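Side-chain contacts in endoglucanase family 5 (Clostridium acetobutylicum ATCC 824, PDB 6PZ7), which probably hydrolyses internal beta-1,4-glucosidic bonds in cellulose and related plant polysaccharides, with the broad substrate specificity of a GH5_4 endoglucanase: residues S117-E120 and L121-W125; G158-A161 and E162-D165; R179-G182 and S183-S187; V289-A292 and R293-I297; I316-R319 and N320-T323. One frame throughout, in Å; residues are numbered along the deposited sequence.

Contact 1. Residues S117-E120 and L121-W125; sequences STDE and LTKVW
Thr118 and Thr122 meet one turn apart on helix 111-132. The carbonyl O of Thr118 takes two bonds from a single residue: Thr122 N at 3.0 Å and, from the opposite face of the carbonyl plane, Thr122 OG1 at 2.9 Å. With chi1 at -57°, the threonine hydroxyl stands beside its own backbone N and folds back onto the helix. Thr118 OG1 does the same one turn earlier, on Glu114 O. Both threonines lie against Thr173 of helix 161-180. The tight side is the buried one: Leu121 N bonds Ser117 O at 2.8 Å, and the aliphatic part of Glu120 runs alongside Val124, CG to CG2 at 4.0 Å, pointing the same way. Tyr72, Ile66 and Trp106 pack on the Glu120 side chain.

The Asp119-Lys123 pair is looser and only partly covered. Lys123 bends at chi2 (70°), passes its CD over Asp119 O, and brings NZ to 2.6 Å from Asp119 OD1 on the syn side, 26° out of the carboxylate plane. A second conformer of Lys123 is deposited, and the residue touches a crystal neighbour, so this salt bridge need not be always made. The chemistry implies that the Thr122 hydroxyl is satisfied within the helix, by Thr118 O, whereas the i to i+4 ion pair on the partly exposed side is probably adjustable.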
loop_
_atom_site.group_PDB
_atom_site.type_symbol
_atom_site.label_atom_id
_atom_site.label_comp_id
_atom_site.label_asym_id
_atom_site.label_seq_id
_atom_site.Cartn_x
_atom_site.Cartn_y
_atom_site.Cartn_z
ATOM N N SER A 117 -14.834 -9.230 13.738
ATOM C CA SER A 117 -14.082 -8.538 12.699
ATOM C C SER A 117 -14.450 -9.045 11.310
ATOM O O SER A 117 -14.600 -8.246 10.373
ATOM C CB SER A 117 -12.568 -8.684 12.897
ATOM O OG SER A 117 -12.084 -7.914 13.991
ATOM N N THR A 118 -14.636 -10.354 11.156
ATOM C CA THR A 118 -15.047 -10.925 9.880
ATOM C C THR A 118 -16.398 -10.383 9.450
ATOM O O THR A 118 -16.618 -10.018 8.273
ATOM C CB THR A 118 -15.097 -12.444 9.991
ATOM O OG1 THR A 118 -13.761 -12.923 10.200
ATOM C CG2 THR A 118 -15.704 -13.116 8.749
ATOM N N ASP A 119 -17.321 -10.306 10.386
ATOM C CA ASP A 119 -18.642 -9.796 10.064
ATOM C C ASP A 119 -18.546 -8.347 9.610
ATOM O O ASP A 119 -19.149 -7.954 8.607
ATOM C CB ASP A 119 -19.555 -9.936 11.280
ATOM C CG ASP A 119 -20.907 -9.371 11.016
ATOM O OD1 ASP A 119 -21.649 -9.995 10.233
ATOM O OD2 ASP A 119 -21.202 -8.302 11.545
ATOM N N GLU A 120 -17.837 -7.508 10.351
ATOM C CA GLU A 120 -17.749 -6.100 9.976
ATOM C C GLU A 120 -17.021 -5.942 8.641
ATOM O O GLU A 120 -17.407 -5.115 7.808
ATOM C CB GLU A 120 -17.095 -5.276 11.095
ATOM C CG GLU A 120 -17.187 -3.815 10.759
ATOM C CD GLU A 120 -16.799 -2.855 11.885
ATOM O OE1 GLU A 120 -16.567 -3.297 13.027
ATOM O OE2 GLU A 120 -16.736 -1.623 11.559
ATOM N N LEU A 121 -15.968 -6.719 8.399
ATOM C CA LEU A 121 -15.252 -6.646 7.138
ATOM C C LEU A 121 -16.163 -6.978 5.989
ATOM O O LEU A 121 -16.084 -6.340 4.936
ATOM C CB LEU A 121 -14.119 -7.660 7.160
ATOM C CG LEU A 121 -12.758 -7.192 7.606
ATOM C CD1 LEU A 121 -11.810 -8.398 7.708
ATOM C CD2 LEU A 121 -12.191 -6.102 6.652
ATOM N N THR A 122 -17.036 -7.963 6.152
ATOM C CA THR A 122 -17.990 -8.302 5.108
ATOM C C THR A 122 -18.883 -7.105 4.802
ATOM O O THR A 122 -19.085 -6.751 3.632
ATOM C CB THR A 122 -18.839 -9.514 5.527
ATOM O OG1 THR A 122 -18.000 -10.630 5.822
ATOM C CG2 THR A 122 -19.788 -9.905 4.443
ATOM N N LYS A 123 -19.445 -6.482 5.840
ATOM C CA LYS A 123 -20.352 -5.360 5.612
ATOM C C LYS A 123 -19.633 -4.173 4.987
ATOM O O LYS A 123 -20.153 -3.504 4.086
ATOM C CB LYS A 123 -21.000 -4.920 6.935
ATOM C CG LYS A 123 -22.317 -5.592 7.267
ATOM C CD LYS A 123 -22.170 -7.090 7.625
ATOM C CE LYS A 123 -23.519 -7.690 8.116
ATOM N NZ LYS A 123 -23.359 -9.114 8.425
ATOM N N VAL A 124 -18.437 -3.873 5.478
ATOM C CA VAL A 124 -17.686 -2.700 5.016
ATOM C C VAL A 124 -17.157 -2.903 3.594
ATOM O O VAL A 124 -17.400 -2.069 2.722
ATOM C CB VAL A 124 -16.575 -2.331 6.020
ATOM C CG1 VAL A 124 -15.645 -1.289 5.459
ATOM C CG2 VAL A 124 -17.185 -1.861 7.326
ATOM N N TRP A 125 -16.456 -4.011 3.326
ATOM C CA TRP A 125 -16.018 -4.271 1.953
ATOM C C TRP A 125 -17.197 -4.438 1.003
ATOM O O TRP A 125 -17.095 -4.094 -0.181
ATOM C CB TRP A 125 -15.043 -5.451 1.833
ATOM C CG TRP A 125 -13.607 -5.025 1.796
ATOM C CD1 TRP A 125 -12.645 -5.217 2.728
ATOM C CD2 TRP A 125 -13.009 -4.228 0.773
ATOM N NE1 TRP A 125 -11.474 -4.638 2.351
ATOM C CE2 TRP A 125 -11.679 -3.994 1.156
ATOM C CE3 TRP A 125 -13.472 -3.672 -0.438
ATOM C CZ2 TRP A 125 -10.816 -3.215 0.379
ATOM C CZ3 TRP A 125 -12.602 -2.942 -1.206
ATOM C CH2 TRP A 125 -11.290 -2.707 -0.793
#

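Contact 2. Residues G158-A161 and E162-D165; sequences GGTA and ESRD
The start of helix 161-180 is the setting here, with Thr160 as N-cap and Ser163 three residues on. Ser163 OG accepts the Thr160 amide, N to OG 3.0 Å at 165°, which is the side-chain-to-N-cap bond of a capping box. The serine hydroxyl gets there by standing between its own N and carbonyl carbon (chi1 49°), although a second conformer of Ser163 is deposited. A water ties the cap to the first turn, 2.8 Å from Thr160 OG1 and 2.9 Å from Glu162 OE1; the other oxygen, OE2, goes to Tyr111 N.

Arg164 curls back over the cap. A bend at chi3 lays one face of its guanidinium on the Thr160-Ala161 peptide, with Thr160 C 3.5 Å from CZ. At the edge, NH1 gives a bond of 2.9 Å to Gly158 O, which lies in the guanidinium plane, while NH1 itself sits well above the plane of that carbonyl. NE is in a salt bridge with Asp206. With a peptide on one face, Gly158 O at the edge and Asp206 at NE, the guanidinium probably has its rotation fixed and its positive charge compensated beside a helix N-terminus.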
loop_
_atom_site.group_PDB
_atom_site.type_symbol
_atom_site.label_atom_id
_atom_site.label_comp_id
_atom_site.label_asym_id
_atom_site.label_seq_id
_atom_site.Cartn_x
_atom_site.Cartn_y
_atom_site.Cartn_z
ATOM N N GLY A 158 6.486 -9.935 12.280
ATOM C CA GLY A 158 5.744 -10.917 11.518
ATOM C C GLY A 158 4.653 -11.620 12.285
ATOM O O GLY A 158 4.065 -12.575 11.779
ATOM N N GLY A 159 4.338 -11.173 13.497
ATOM C CA GLY A 159 3.165 -11.660 14.197
ATOM C C GLY A 159 3.379 -13.031 14.823
ATOM O O GLY A 159 4.501 -13.438 15.120
ATOM N N THR A 160 2.274 -13.727 15.047
ATOM C CA THR A 160 2.246 -15.042 15.655
ATOM C C THR A 160 1.522 -16.002 14.728
ATOM O O THR A 160 0.822 -15.585 13.798
ATOM C CB THR A 160 1.535 -15.041 17.031
ATOM O OG1 THR A 160 0.168 -14.736 16.830
ATOM C CG2 THR A 160 2.191 -14.042 17.994
ATOM N N ALA A 161 1.641 -17.290 15.018
ATOM C CA ALA A 161 0.902 -18.259 14.223
ATOM C C ALA A 161 -0.593 -17.964 14.258
ATOM O O ALA A 161 -1.273 -18.019 13.224
ATOM C CB ALA A 161 1.196 -19.655 14.743
ATOM N N GLU A 162 -1.132 -17.614 15.425
ATOM C CA GLU A 162 -2.559 -17.272 15.529
ATOM C C GLU A 162 -2.920 -16.113 14.620
ATOM O O GLU A 162 -3.869 -16.187 13.853
ATOM C CB GLU A 162 -2.883 -16.906 16.986
ATOM C CG GLU A 162 -4.232 -16.216 17.142
ATOM C CD GLU A 162 -4.635 -15.895 18.564
ATOM O OE1 GLU A 162 -3.739 -15.861 19.474
ATOM O OE2 GLU A 162 -5.791 -15.637 18.827
ATOM N N SER A 163 -2.188 -14.996 14.723
ATOM C CA SER A 163 -2.599 -13.822 13.968
ATOM C C SER A 163 -2.389 -14.003 12.474
ATOM O O SER A 163 -3.185 -13.510 11.671
ATOM C CB SER A 163 -1.924 -12.560 14.514
ATOM O OG SER A 163 -0.495 -12.701 14.684
ATOM N N ARG A 164 -1.325 -14.716 12.079
ATOM C CA ARG A 164 -1.130 -15.013 10.652
ATOM C C ARG A 164 -2.280 -15.850 10.096
ATOM O O ARG A 164 -2.763 -15.620 8.976
ATOM C CB ARG A 164 0.237 -15.657 10.432
ATOM C CG ARG A 164 1.391 -14.716 10.706
ATOM C CD ARG A 164 2.725 -15.278 10.319
ATOM N NE ARG A 164 3.134 -16.477 11.058
ATOM C CZ ARG A 164 3.870 -16.490 12.145
ATOM N NH1 ARG A 164 4.266 -15.356 12.701
ATOM N NH2 ARG A 164 4.190 -17.648 12.712
ATOM N N ASP A 165 -2.745 -16.827 10.885
ATOM C CA ASP A 165 -3.901 -17.635 10.494
ATOM C C ASP A 165 -5.129 -16.761 10.301
ATOM O O ASP A 165 -5.812 -16.842 9.268
ATOM C CB ASP A 165 -4.114 -18.713 11.568
ATOM C CG ASP A 165 -5.125 -19.760 11.196
ATOM O OD1 ASP A 165 -5.485 -19.934 9.996
ATOM O OD2 ASP A 165 -5.588 -20.440 12.140
HETATM O O HOH W 1 -1.300 -14.283 19.145
#

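Contact 3. Residues R179-G182 and S183-S187; sequences RSTG and SNNSS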
loop_
_atom_site.group_PDB
_atom_site.type_symbol
_atom_site.label_atom_id
_atom_site.label_comp_id
_atom_site.label_asym_id
_atom_site.label_seq_id
_atom_site.Cartn_x
_atom_site.Cartn_y
_atom_site.Cartn_z
ATOM N N ARG A 179 -15.776 -10.172 -4.684
ATOM C CA ARG A 179 -16.196 -10.895 -5.885
ATOM C C ARG A 179 -17.710 -11.093 -5.931
ATOM O O ARG A 179 -18.298 -11.073 -7.019
ATOM C CB ARG A 179 -15.467 -12.230 -5.961
ATOM C CG ARG A 179 -13.935 -12.111 -6.086
ATOM C CD ARG A 179 -13.431 -12.485 -7.449
ATOM N NE ARG A 179 -11.987 -12.440 -7.542
ATOM C CZ ARG A 179 -11.272 -11.399 -7.987
ATOM N NH1 ARG A 179 -11.878 -10.284 -8.378
ATOM N NH2 ARG A 179 -9.952 -11.451 -8.015
ATOM N N SER A 180 -18.349 -11.227 -4.766
ATOM C CA SER A 180 -19.782 -11.474 -4.680
ATOM C C SER A 180 -20.598 -10.318 -5.219
ATOM O O SER A 180 -21.774 -10.505 -5.563
ATOM C CB SER A 180 -20.173 -11.727 -3.224
ATOM O OG SER A 180 -20.245 -10.516 -2.486
ATOM N N THR A 181 -20.029 -9.129 -5.273
ATOM C CA THR A 181 -20.768 -7.964 -5.763
ATOM C C THR A 181 -20.860 -7.890 -7.287
ATOM O O THR A 181 -21.654 -7.071 -7.810
ATOM C CB THR A 181 -20.179 -6.666 -5.200
ATOM O OG1 THR A 181 -18.824 -6.478 -5.661
ATOM C CG2 THR A 181 -20.202 -6.652 -3.698
ATOM N N GLY A 182 -20.113 -8.720 -8.017
ATOM C CA GLY A 182 -20.320 -8.811 -9.471
ATOM C C GLY A 182 -19.801 -7.605 -10.263
ATOM O O GLY A 182 -18.920 -6.841 -9.828
ATOM N N SER A 183 -20.375 -7.443 -11.464
ATOM C CA SER A 183 -19.866 -6.509 -12.459
ATOM C C SER A 183 -18.357 -6.747 -12.612
ATOM O O SER A 183 -17.901 -7.897 -12.579
ATOM C CB SER A 183 -20.198 -5.054 -12.093
ATOM O OG SER A 183 -19.797 -4.143 -13.142
ATOM N N ASN A 184 -17.559 -5.683 -12.707
ATOM C CA ASN A 184 -16.129 -5.857 -12.913
ATOM C C ASN A 184 -15.419 -6.356 -11.672
ATOM O O ASN A 184 -14.240 -6.721 -11.758
ATOM C CB ASN A 184 -15.512 -4.566 -13.443
ATOM C CG ASN A 184 -15.878 -4.304 -14.882
ATOM O OD1 ASN A 184 -16.261 -5.226 -15.628
ATOM N ND2 ASN A 184 -15.760 -3.070 -15.295
ATOM N N ASN A 185 -16.093 -6.410 -10.519
ATOM C CA ASN A 185 -15.477 -7.000 -9.338
ATOM C C ASN A 185 -15.272 -8.493 -9.477
ATOM O O ASN A 185 -14.477 -9.054 -8.723
ATOM C CB ASN A 185 -16.251 -6.652 -8.073
ATOM C CG ASN A 185 -16.144 -5.194 -7.714
ATOM O OD1 ASN A 185 -15.261 -4.462 -8.176
ATOM N ND2 ASN A 185 -17.031 -4.747 -6.853
ATOM N N SER A 186 -15.942 -9.157 -10.422
ATOM C CA SER A 186 -15.708 -10.582 -10.650
ATOM C C SER A 186 -14.296 -10.845 -11.145
ATOM O O SER A 186 -13.748 -11.932 -10.905
ATOM C CB SER A 186 -16.740 -11.141 -11.639
ATOM O OG SER A 186 -18.040 -11.073 -11.083
ATOM N N SER A 187 -13.684 -9.860 -11.807
ATOM C CA SER A 187 -12.367 -10.036 -12.406
ATOM C C SER A 187 -11.360 -8.975 -11.984
ATOM O O SER A 187 -10.272 -8.905 -12.574
ATOM C CB SER A 187 -12.477 -10.073 -13.930
ATOM O OG SER A 187 -13.130 -8.910 -14.380
HETATM O O HOH W 2 -18.235 -12.825 -9.195
#
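Helix 161-180 runs out here into a turn and a short 3-10 segment, 184-186, ahead of strand 190-193. Gly182 leaves helical angles with positive phi, and Gly182 to Asn185 then make a type II' beta turn with Ser183 and Asn184 in its middle.

Backbone bonds shape this exit. Asn185 N closes the turn on Gly182 O at 2.9 Å, approaching from above the carbonyl plane, and Gly182 N turns back to Arg179 O at 3.1 Å.

One amide-hydroxyl bond crosses it. Asn185 ND2 gives a nearly straight bond to Thr181 OG1, 2.8 Å at 172°, with the hydroxyl oxygen in the plane of the amide. Thr181 OG1 also bonds Ile178 O of the helix just behind. Asn185 ND2 has another acceptor in Ala129 O, and OD1 accepts from Arg188 NE, so both ends of this buried amide are used and its flip is settled.

Arg179 supplies the guanidinium bond. Bent at chi2 (-108°), its chain reaches along the 3-10 segment, and NH1 meets Asn185 O at 2.9 Å, exactly in the guanidinium plane but with a rather bent N-H...O angle of 145°. Arg188 O is a second acceptor for NH1, and NE forms a salt bridge with Asp213; the arginine therefore joins the helix end to the chain leading into the next strand.

A water bridges the exposed flank: it donates to Arg179 O at 2.8 Å and lies 2.6 Å from Ser186 OG in one of that serine's two conformers.

Contact 4. Residues V289-A292 and R293-I297; sequences VSDA and RKKGI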
loop_
_atom_site.group_PDB
_atom_site.type_symbol
_atom_site.label_atom_id
_atom_site.label_comp_id
_atom_site.label_asym_id
_atom_site.label_seq_id
_atom_site.Cartn_x
_atom_site.Cartn_y
_atom_site.Cartn_z
ATOM N N VAL A 289 14.458 0.390 -7.001
ATOM C CA VAL A 289 13.482 0.271 -8.073
ATOM C C VAL A 289 14.025 -0.600 -9.202
ATOM O O VAL A 289 13.297 -1.445 -9.743
ATOM C CB VAL A 289 13.018 1.662 -8.555
ATOM C CG1 VAL A 289 12.150 1.543 -9.789
ATOM C CG2 VAL A 289 12.340 2.421 -7.447
ATOM N N SER A 290 15.301 -0.422 -9.587
ATOM C CA SER A 290 15.818 -1.186 -10.719
ATOM C C SER A 290 15.976 -2.660 -10.365
ATOM O O SER A 290 15.631 -3.531 -11.173
ATOM C CB SER A 290 17.128 -0.587 -11.211
ATOM O OG SER A 290 18.133 -0.651 -10.227
ATOM N N ASP A 291 16.465 -2.965 -9.178
ATOM C CA ASP A 291 16.610 -4.373 -8.789
ATOM C C ASP A 291 15.246 -5.027 -8.594
ATOM O O ASP A 291 15.023 -6.177 -9.009
ATOM C CB ASP A 291 17.452 -4.469 -7.519
ATOM C CG ASP A 291 18.018 -5.845 -7.284
ATOM O OD1 ASP A 291 18.107 -6.645 -8.241
ATOM O OD2 ASP A 291 18.384 -6.133 -6.139
ATOM N N ALA A 292 14.302 -4.312 -7.984
ATOM C CA ALA A 292 12.951 -4.848 -7.863
ATOM C C ALA A 292 12.359 -5.169 -9.229
ATOM O O ALA A 292 11.793 -6.250 -9.426
ATOM C CB ALA A 292 12.071 -3.868 -7.076
ATOM N N ARG A 293 12.529 -4.267 -10.191
ATOM C CA ARG A 293 11.966 -4.483 -11.520
ATOM C C ARG A 293 12.608 -5.688 -12.200
ATOM O O ARG A 293 11.918 -6.451 -12.895
ATOM C CB ARG A 293 12.125 -3.237 -12.393
ATOM C CG ARG A 293 11.732 -3.426 -13.877
ATOM C CD ARG A 293 10.253 -3.128 -14.197
ATOM N NE ARG A 293 9.308 -4.099 -13.642
ATOM C CZ ARG A 293 8.323 -3.810 -12.784
ATOM N NH1 ARG A 293 8.133 -2.563 -12.373
ATOM N NH2 ARG A 293 7.546 -4.788 -12.363
ATOM N N LYS A 294 13.915 -5.885 -12.010
ATOM C CA LYS A 294 14.544 -7.058 -12.588
ATOM C C LYS A 294 13.940 -8.338 -12.040
ATOM O O LYS A 294 13.953 -9.372 -12.726
ATOM C CB LYS A 294 16.032 -7.011 -12.290
ATOM C CG LYS A 294 16.795 -6.029 -13.167
ATOM C CD LYS A 294 18.277 -5.971 -12.807
ATOM C CE LYS A 294 18.992 -4.925 -13.660
ATOM N NZ LYS A 294 20.400 -4.734 -13.223
ATOM N N LYS A 295 13.421 -8.297 -10.824
ATOM C CA LYS A 295 12.745 -9.403 -10.159
ATOM C C LYS A 295 11.233 -9.370 -10.338
ATOM O O LYS A 295 10.530 -10.111 -9.632
ATOM C CB LYS A 295 13.150 -9.420 -8.684
ATOM C CG LYS A 295 14.646 -9.741 -8.494
ATOM C CD LYS A 295 15.133 -9.358 -7.107
ATOM C CE LYS A 295 16.510 -9.908 -6.755
ATOM N NZ LYS A 295 17.554 -9.697 -7.789
ATOM N N GLY A 296 10.707 -8.547 -11.230
ATOM C CA GLY A 296 9.287 -8.528 -11.497
ATOM C C GLY A 296 8.428 -7.803 -10.481
ATOM O O GLY A 296 7.196 -7.953 -10.513
ATOM N N ILE A 297 9.026 -7.031 -9.581
ATOM C CA ILE A 297 8.330 -6.395 -8.468
ATOM C C ILE A 297 8.180 -4.901 -8.727
ATOM O O ILE A 297 9.165 -4.208 -9.029
ATOM C CB ILE A 297 9.097 -6.621 -7.155
ATOM C CG1 ILE A 297 9.262 -8.115 -6.840
ATOM C CG2 ILE A 297 8.408 -5.902 -6.011
ATOM C CD1 ILE A 297 10.350 -8.414 -5.835
HETATM O O HOH W 3 10.416 -1.729 -9.646
HETATM O O HOH W 4 19.687 -3.483 -10.540
#
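Ala292 O takes two backbone donors as the helix ends. Ile297 N reaches it at 2.9 Å from well above the carbonyl plane, and Lys295 N adds a weak bond at 3.0 Å. With Gly296 N bonded to Arg293 O, also at 2.9 Å, the Ile297 bond makes a Schellman motif, in which Gly296, at positive phi, is the C-prime residue. The reversal brings Ile297 back against the last turn, its CB 4.1 Å from Ala292 CB. A water donates both to Val289 O and to Ile297 O, linking the returning chain to the last turns of the helix.

On the side facing helix 241-259 Lys295 stretches over Asp291 O and turns only at its end (chi4 48°), which puts NZ 3.1 Å from Asp291 OD1 on the syn side, 32° out of the carboxylate plane. Asp291 has its CG anti to the backbone N (chi1 -162°), beside the carbonyl carbon, on the side where Lys295 comes up. NZ also makes a salt bridge to Asp248, whose carboxylate lies close to that of Asp291; the lysine probably offsets the repulsion between them.

In the fold, helix 278-294 is the crossover between barrel strands 265-270 and 298-303. Ala292 and Val289 rest on Thr299 of the second, Ile297 touches Ile267 of the first, and Asp291 and Lys295 lean on Leu251 of helix 241-259.

Contact 5. Residues I316-R319 and N320-T323; sequences ILDR and NNLT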
loop_
_atom_site.group_PDB
_atom_site.type_symbol
_atom_site.label_atom_id
_atom_site.label_comp_id
_atom_site.label_asym_id
_atom_site.label_seq_id
_atom_site.Cartn_x
_atom_site.Cartn_y
_atom_site.Cartn_z
ATOM N N ILE A 316 7.966 13.964 -0.894
ATOM C CA ILE A 316 8.833 14.407 -1.975
ATOM C C ILE A 316 8.164 15.435 -2.882
ATOM O O ILE A 316 8.882 16.159 -3.594
ATOM C CB ILE A 316 9.438 13.215 -2.776
ATOM C CG1 ILE A 316 8.354 12.355 -3.397
ATOM C CG2 ILE A 316 10.329 12.378 -1.836
ATOM C CD1 ILE A 316 8.871 11.180 -4.262
ATOM N N LEU A 317 6.831 15.524 -2.871
ATOM C CA LEU A 317 6.070 16.569 -3.550
ATOM C C LEU A 317 5.613 17.594 -2.514
ATOM O O LEU A 317 5.070 17.204 -1.461
ATOM C CB LEU A 317 4.845 15.960 -4.229
ATOM C CG LEU A 317 3.896 16.935 -4.932
ATOM C CD1 LEU A 317 4.566 17.634 -6.080
ATOM C CD2 LEU A 317 2.655 16.220 -5.408
ATOM N N ASP A 318 5.805 18.879 -2.780
ATOM C CA ASP A 318 5.155 19.926 -2.002
ATOM C C ASP A 318 3.810 20.145 -2.684
ATOM O O ASP A 318 3.736 20.714 -3.785
ATOM C CB ASP A 318 6.000 21.202 -1.969
ATOM C CG ASP A 318 5.336 22.329 -1.187
ATOM O OD1 ASP A 318 4.094 22.381 -1.055
ATOM O OD2 ASP A 318 6.077 23.269 -0.767
ATOM N N ARG A 319 2.741 19.658 -2.039
ATOM C CA ARG A 319 1.423 19.692 -2.653
ATOM C C ARG A 319 0.859 21.100 -2.704
ATOM O O ARG A 319 0.012 21.390 -3.558
ATOM C CB ARG A 319 0.467 18.828 -1.863
ATOM C CG ARG A 319 0.878 17.375 -1.817
ATOM C CD ARG A 319 -0.092 16.542 -1.032
ATOM N NE ARG A 319 0.479 15.262 -0.653
ATOM C CZ ARG A 319 -0.144 14.375 0.105
ATOM N NH1 ARG A 319 -1.400 14.579 0.472
ATOM N NH2 ARG A 319 0.502 13.291 0.502
ATOM N N ASN A 320 1.292 21.977 -1.800
ATOM C CA ASN A 320 0.718 23.314 -1.701
ATOM C C ASN A 320 1.207 24.230 -2.800
ATOM O O ASN A 320 0.475 25.158 -3.185
ATOM C CB ASN A 320 1.084 23.912 -0.344
ATOM C CG ASN A 320 0.401 23.218 0.776
ATOM O OD1 ASN A 320 -0.813 23.074 0.760
ATOM N ND2 ASN A 320 1.166 22.767 1.752
ATOM N N ASN A 321 2.437 24.049 -3.279
ATOM C CA ASN A 321 2.960 24.866 -4.367
ATOM C C ASN A 321 3.291 24.018 -5.595
ATOM O O ASN A 321 3.948 24.519 -6.524
ATOM C CB ASN A 321 4.162 25.700 -3.933
ATOM C CG ASN A 321 5.354 24.867 -3.615
ATOM O OD1 ASN A 321 5.308 23.650 -3.667
ATOM N ND2 ASN A 321 6.467 25.522 -3.307
ATOM N N LEU A 322 2.841 22.758 -5.620
ATOM C CA LEU A 322 2.978 21.882 -6.760
ATOM C C LEU A 322 4.430 21.778 -7.237
ATOM O O LEU A 322 4.710 21.886 -8.431
ATOM C CB LEU A 322 2.045 22.286 -7.906
ATOM C CG LEU A 322 0.548 22.255 -7.556
ATOM C CD1 LEU A 322 -0.280 22.800 -8.718
ATOM C CD2 LEU A 322 0.069 20.850 -7.202
ATOM N N THR A 323 5.368 21.559 -6.296
ATOM C CA THR A 323 6.803 21.548 -6.584
ATOM C C THR A 323 7.420 20.250 -6.080
ATOM O O THR A 323 7.235 19.888 -4.915
ATOM C CB THR A 323 7.482 22.730 -5.875
ATOM O OG1 THR A 323 6.958 23.986 -6.331
ATOM C CG2 THR A 323 9.008 22.713 -6.053
#
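Asp318 carries the flat group of this turn, and one face of its carboxylate is turned to Asn321. The Asn321 backbone N stands over that face and bonds OD1 at 3.2 Å, 62° out of the plane. The Asn321 side chain also lies toward that face, but its placement is doubtful, because the amide is probably modelled turned over and sits too close. Ahead of OD1, nearly in line with its C-O bond, comes Asn320 N at 2.9 Å. This second bond makes an Asx turn, and the aspartate can serve it because chi1 of 179° swings CG away from its own N toward the carbonyl carbon and the residues that follow.

The turn joins strands 317-318 and 323-324 as a small hairpin. Asp318 and Thr323 are its antiparallel hydrogen-bonded pair: Asp318 N gives to Thr323 O at 2.8 Å, and Thr323 N bonds Asp318 O at 3.1 Å. Leu322, with positive phi, and Thr323 both face Asp318, a G1 beta bulge. Beside the bonded pair, Leu317 CD1 rests 3.7 Å from Thr323 O and Leu322 CD2 lies at the same distance from Arg319 O; Leu317 and Leu322 both also touch helix 42-51. The Arg319 guanidinium hydrogen-bonds Thr25 OG1 and Gly23 O.

Two amide N-H groups from successive residues thus share one oxygen of Asp318, which would probably favour its ionised form and ties the side chain into the turn it closes.

Contacts 2 and 3 mark the two ends of helix 161-180, their centres 29 Å apart. Contact 1 lies on the neighbouring helix 111-132 and approaches contact 3 to about 5 Å between nearest atoms, without touching. Across the chain's centre from contact 1 lie contacts 4 and 5, with centres about 35 and 36 Å from it; those two come within about 10 Å of each other at their nearest atoms. All hang round one eight-stranded TIM barrel. In GH5 enzymes the active site opens at the C-terminal ends of the strands: contact 2 follows such an end, whereas contacts 3 and 4 lead into strands at the opposite end of the barrel.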